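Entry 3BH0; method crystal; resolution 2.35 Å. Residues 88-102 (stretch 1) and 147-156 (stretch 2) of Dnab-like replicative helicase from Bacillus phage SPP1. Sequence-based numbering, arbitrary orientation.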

# COMPACT_ATOMS: atom_id res chain seq x y z
N GLN A 88 -1.40 1.93 -6.27
CA GLN A 88 -0.01 1.55 -6.03
C GLN A 88 0.35 0.16 -6.51
O GLN A 88 1.34 -0.01 -7.22
CB GLN A 88 0.35 1.68 -4.54
CG GLN A 88 0.39 3.11 -4.06
CD GLN A 88 1.32 3.32 -2.88
OE1 GLN A 88 1.02 4.10 -1.98
NE2 GLN A 88 2.45 2.63 -2.88
N ALA A 89 -0.45 -0.84 -6.14
CA ALA A 89 -0.18 -2.22 -6.54
C ALA A 89 0.03 -2.33 -8.05
O ALA A 89 0.95 -3.00 -8.51
CB ALA A 89 -1.28 -3.15 -6.08
N LYS A 90 -0.82 -1.65 -8.81
CA LYS A 90 -0.78 -1.76 -10.26
C LYS A 90 0.39 -0.98 -10.83
O LYS A 90 1.01 -1.42 -11.79
CB LYS A 90 -2.11 -1.32 -10.87
CG LYS A 90 -2.42 -1.96 -12.24
CD LYS A 90 -2.20 -0.96 -13.35
CE LYS A 90 -2.34 -1.60 -14.73
NZ LYS A 90 -2.33 -0.50 -15.75
N ASN A 91 0.68 0.18 -10.23
CA ASN A 91 1.82 1.01 -10.58
C ASN A 91 3.17 0.32 -10.40
O ASN A 91 4.08 0.49 -11.22
CB ASN A 91 1.81 2.28 -9.73
CG ASN A 91 0.87 3.32 -10.25
OD1 ASN A 91 0.33 3.19 -11.35
ND2 ASN A 91 0.67 4.37 -9.47
N MET A 92 3.29 -0.43 -9.31
CA MET A 92 4.47 -1.25 -9.05
C MET A 92 4.54 -2.44 -10.00
O MET A 92 5.63 -2.81 -10.43
CB MET A 92 4.46 -1.77 -7.63
CG MET A 92 4.54 -0.69 -6.60
SD MET A 92 4.25 -1.38 -4.99
CE MET A 92 4.21 0.14 -4.08
N SER A 93 3.39 -3.04 -10.29
CA SER A 93 3.31 -4.10 -11.27
C SER A 93 3.83 -3.61 -12.62
O SER A 93 4.47 -4.36 -13.35
CB SER A 93 1.88 -4.59 -11.42
OG SER A 93 1.78 -5.52 -12.49
N ASP A 94 3.57 -2.34 -12.93
CA ASP A 94 3.99 -1.72 -14.18
C ASP A 94 5.51 -1.49 -14.30
O ASP A 94 6.03 -1.35 -15.40
CB ASP A 94 3.24 -0.41 -14.40
CG ASP A 94 1.78 -0.61 -14.79
OD1 ASP A 94 1.32 -1.77 -14.94
OD2 ASP A 94 1.09 0.42 -14.92
N ASN A 95 6.20 -1.43 -13.17
CA ASN A 95 7.66 -1.41 -13.18
C ASN A 95 8.20 -2.83 -13.36
O ASN A 95 9.40 -3.05 -13.36
CB ASN A 95 8.17 -0.84 -11.86
CG ASN A 95 9.16 0.28 -12.05
OD1 ASN A 95 10.28 0.23 -11.53
ND2 ASN A 95 8.74 1.33 -12.77
N ASP A 96 7.29 -3.78 -13.52
CA ASP A 96 7.59 -5.22 -13.58
C ASP A 96 8.10 -5.78 -12.24
O ASP A 96 8.80 -6.81 -12.20
CB ASP A 96 8.52 -5.57 -14.75
CG ASP A 96 8.26 -6.97 -15.30
OD1 ASP A 96 9.04 -7.90 -14.96
OD2 ASP A 96 7.26 -7.15 -16.06
N ASP A 97 7.74 -5.11 -11.16
CA ASP A 97 7.94 -5.65 -9.82
C ASP A 97 6.77 -6.57 -9.55
O ASP A 97 5.74 -6.50 -10.25
CB ASP A 97 8.03 -4.52 -8.79
CG ASP A 97 9.27 -3.65 -8.99
OD1 ASP A 97 10.39 -4.20 -8.98
OD2 ASP A 97 9.12 -2.42 -9.17
N VAL A 98 6.92 -7.45 -8.55
CA VAL A 98 5.92 -8.46 -8.21
C VAL A 98 5.15 -8.05 -6.95
O VAL A 98 5.74 -7.80 -5.90
CB VAL A 98 6.58 -9.85 -7.99
CG1 VAL A 98 5.55 -10.91 -7.60
CG2 VAL A 98 7.34 -10.28 -9.24
N VAL A 99 3.82 -7.97 -7.08
CA VAL A 99 2.96 -7.59 -5.96
C VAL A 99 2.13 -8.77 -5.44
O VAL A 99 1.37 -9.38 -6.18
CB VAL A 99 2.02 -6.41 -6.34
CG1 VAL A 99 1.24 -5.94 -5.10
CG2 VAL A 99 2.82 -5.25 -6.94
N ASN A 100 2.32 -9.09 -4.16
CA ASN A 100 1.52 -10.08 -3.46
C ASN A 100 0.51 -9.34 -2.59
O ASN A 100 0.87 -8.72 -1.59
CB ASN A 100 2.40 -10.95 -2.57
CG ASN A 100 3.02 -12.14 -3.29
OD1 ASN A 100 2.89 -12.29 -4.51
ND2 ASN A 100 3.70 -12.99 -2.53
N LEU A 101 -0.75 -9.40 -2.97
CA LEU A 101 -1.80 -8.75 -2.21
C LEU A 101 -2.50 -9.76 -1.32
O LEU A 101 -3.11 -10.71 -1.80
CB LEU A 101 -2.80 -8.06 -3.13
CG LEU A 101 -4.15 -7.67 -2.50
CD1 LEU A 101 -4.03 -6.65 -1.34
CD2 LEU A 101 -5.11 -7.18 -3.60
N HIS A 102 -2.38 -9.54 -0.01
CA HIS A 102 -3.03 -10.38 0.96
C HIS A 102 -4.30 -9.67 1.41
O HIS A 102 -4.26 -8.72 2.20
CB HIS A 102 -2.09 -10.72 2.10
CG HIS A 102 -0.97 -11.64 1.69
ND1 HIS A 102 0.14 -11.20 1.00
CD2 HIS A 102 -0.82 -12.97 1.84
CE1 HIS A 102 0.93 -12.22 0.74
NE2 HIS A 102 0.38 -13.31 1.25
N GLY A 147 -6.76 -7.40 -20.28
CA GLY A 147 -5.48 -7.71 -20.89
C GLY A 147 -4.36 -7.27 -19.98
O GLY A 147 -3.40 -8.00 -19.77
N GLU A 148 -4.50 -6.07 -19.43
CA GLU A 148 -3.49 -5.50 -18.53
C GLU A 148 -3.35 -6.22 -17.19
O GLU A 148 -2.22 -6.41 -16.72
CB GLU A 148 -3.74 -4.01 -18.32
CG GLU A 148 -3.23 -3.19 -19.47
CD GLU A 148 -2.70 -1.86 -19.04
OE1 GLU A 148 -3.53 -0.94 -18.89
OE2 GLU A 148 -1.47 -1.74 -18.85
N ILE A 149 -4.48 -6.63 -16.61
CA ILE A 149 -4.51 -7.36 -15.34
C ILE A 149 -3.95 -8.78 -15.53
O ILE A 149 -3.26 -9.31 -14.65
CB ILE A 149 -5.95 -7.43 -14.72
CG1 ILE A 149 -6.64 -6.06 -14.74
CG2 ILE A 149 -5.93 -7.98 -13.29
CD1 ILE A 149 -5.96 -5.00 -13.94
N SER A 150 -4.26 -9.39 -16.68
CA SER A 150 -3.77 -10.72 -17.05
C SER A 150 -2.26 -10.77 -17.25
O SER A 150 -1.61 -11.77 -16.93
CB SER A 150 -4.44 -11.20 -18.34
OG SER A 150 -4.19 -12.58 -18.55
N ASN A 151 -1.72 -9.67 -17.78
CA ASN A 151 -0.28 -9.54 -18.00
C ASN A 151 0.37 -8.65 -16.95
O ASN A 151 1.27 -7.85 -17.24
CB ASN A 151 -0.02 -9.03 -19.43
CG ASN A 151 -0.43 -10.04 -20.50
OD1 ASN A 151 -1.50 -10.64 -20.43
ND2 ASN A 151 0.44 -10.22 -21.50
N SER A 152 -0.11 -8.78 -15.71
CA SER A 152 0.44 -8.06 -14.58
C SER A 152 1.04 -9.04 -13.57
O SER A 152 0.79 -10.25 -13.63
CB SER A 152 -0.64 -7.19 -13.91
OG SER A 152 -1.46 -7.98 -13.08
N ASN A 153 1.82 -8.49 -12.63
CA ASN A 153 2.47 -9.28 -11.60
C ASN A 153 1.78 -9.08 -10.24
O ASN A 153 2.42 -8.82 -9.21
CB ASN A 153 3.96 -8.91 -11.53
CG ASN A 153 4.56 -8.73 -12.91
OD1 ASN A 153 4.69 -9.69 -13.66
ND2 ASN A 153 4.91 -7.49 -13.25
N ILE A 154 0.46 -9.19 -10.27
CA ILE A 154 -0.36 -9.02 -9.11
C ILE A 154 -0.80 -10.41 -8.73
O ILE A 154 -1.46 -11.08 -9.51
CB ILE A 154 -1.61 -8.15 -9.40
CG1 ILE A 154 -1.21 -6.79 -9.99
CG2 ILE A 154 -2.49 -7.98 -8.15
CD1 ILE A 154 -1.00 -5.70 -8.97
N ASN A 155 -0.39 -10.86 -7.56
CA ASN A 155 -0.94 -12.07 -6.99
C ASN A 155 -1.87 -11.65 -5.89
O ASN A 155 -1.67 -10.59 -5.28
CB ASN A 155 0.15 -12.96 -6.38
CG ASN A 155 1.09 -13.50 -7.43
OD1 ASN A 155 2.21 -12.98 -7.62
ND2 ASN A 155 0.66 -14.55 -8.12
N ILE A 156 -2.89 -12.47 -5.65
CA ILE A 156 -3.84 -12.18 -4.59
C ILE A 156 -4.02 -13.40 -3.70
O ILE A 156 -4.26 -14.50 -4.20
CB ILE A 156 -5.20 -11.70 -5.14
CG1 ILE A 156 -5.01 -10.52 -6.10
CG2 ILE A 156 -6.13 -11.32 -3.97
CD1 ILE A 156 -6.30 -10.00 -6.79

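How do the two backbones lie against each other? Each stretch runs from helix through a connecting segment into a strand, and the strands, 98-102 and 154-156, pair in parallel with their axes 22° apart. In register, V99 faces I154, N100 faces N155 and L101 faces I156. The hydrogen bonds step along the pair as parallel strands require: V99 N donates to N153 O (2.7 Å), N155 N to V99 O (2.7 Å), and L101 N to N155 O (2.8 Å). N155 thus bonds through both its N and O, to residues flanking its partner N100.

What secures the approach to the sheet? Here N153 is central, its CA-to-CB bond pointing toward stretch 1, and it has more area covered than any other residue of the contact. N153 N donates to S93 OG at 3.0 Å, nearly straight, so a serine hydroxyl near the end of the helix accepts the amide that precedes the strand. N153 ND2 makes two weak bonds, to S93 O (3.2 Å) and D97 O (3.3 Å), bridging the turn of residues 93 to 96 that ends in D96 with its positive phi.

Which apolar side chains meet? V99, I154, L101 and I156 share one face of the sheet, and the helix of stretch 1 lies over I154. The I154 CD1 methyl sits 3.9 Å from A89 CB and 4.1 Å from V99 CB, filling space between helix and strand. Farther along, L101 CD2 lies 4.2 Å from I156 CG1.

Does charge link the helices? K90 extends its chain to E148, forming a salt bridge with K90 NZ 3.4 Å from E148 OE1; the hydrogen bonding within it is weak. K90 NZ also makes a long salt bridge to D94 OD2 (3.6 Å), so one ammonium serves two carboxylates.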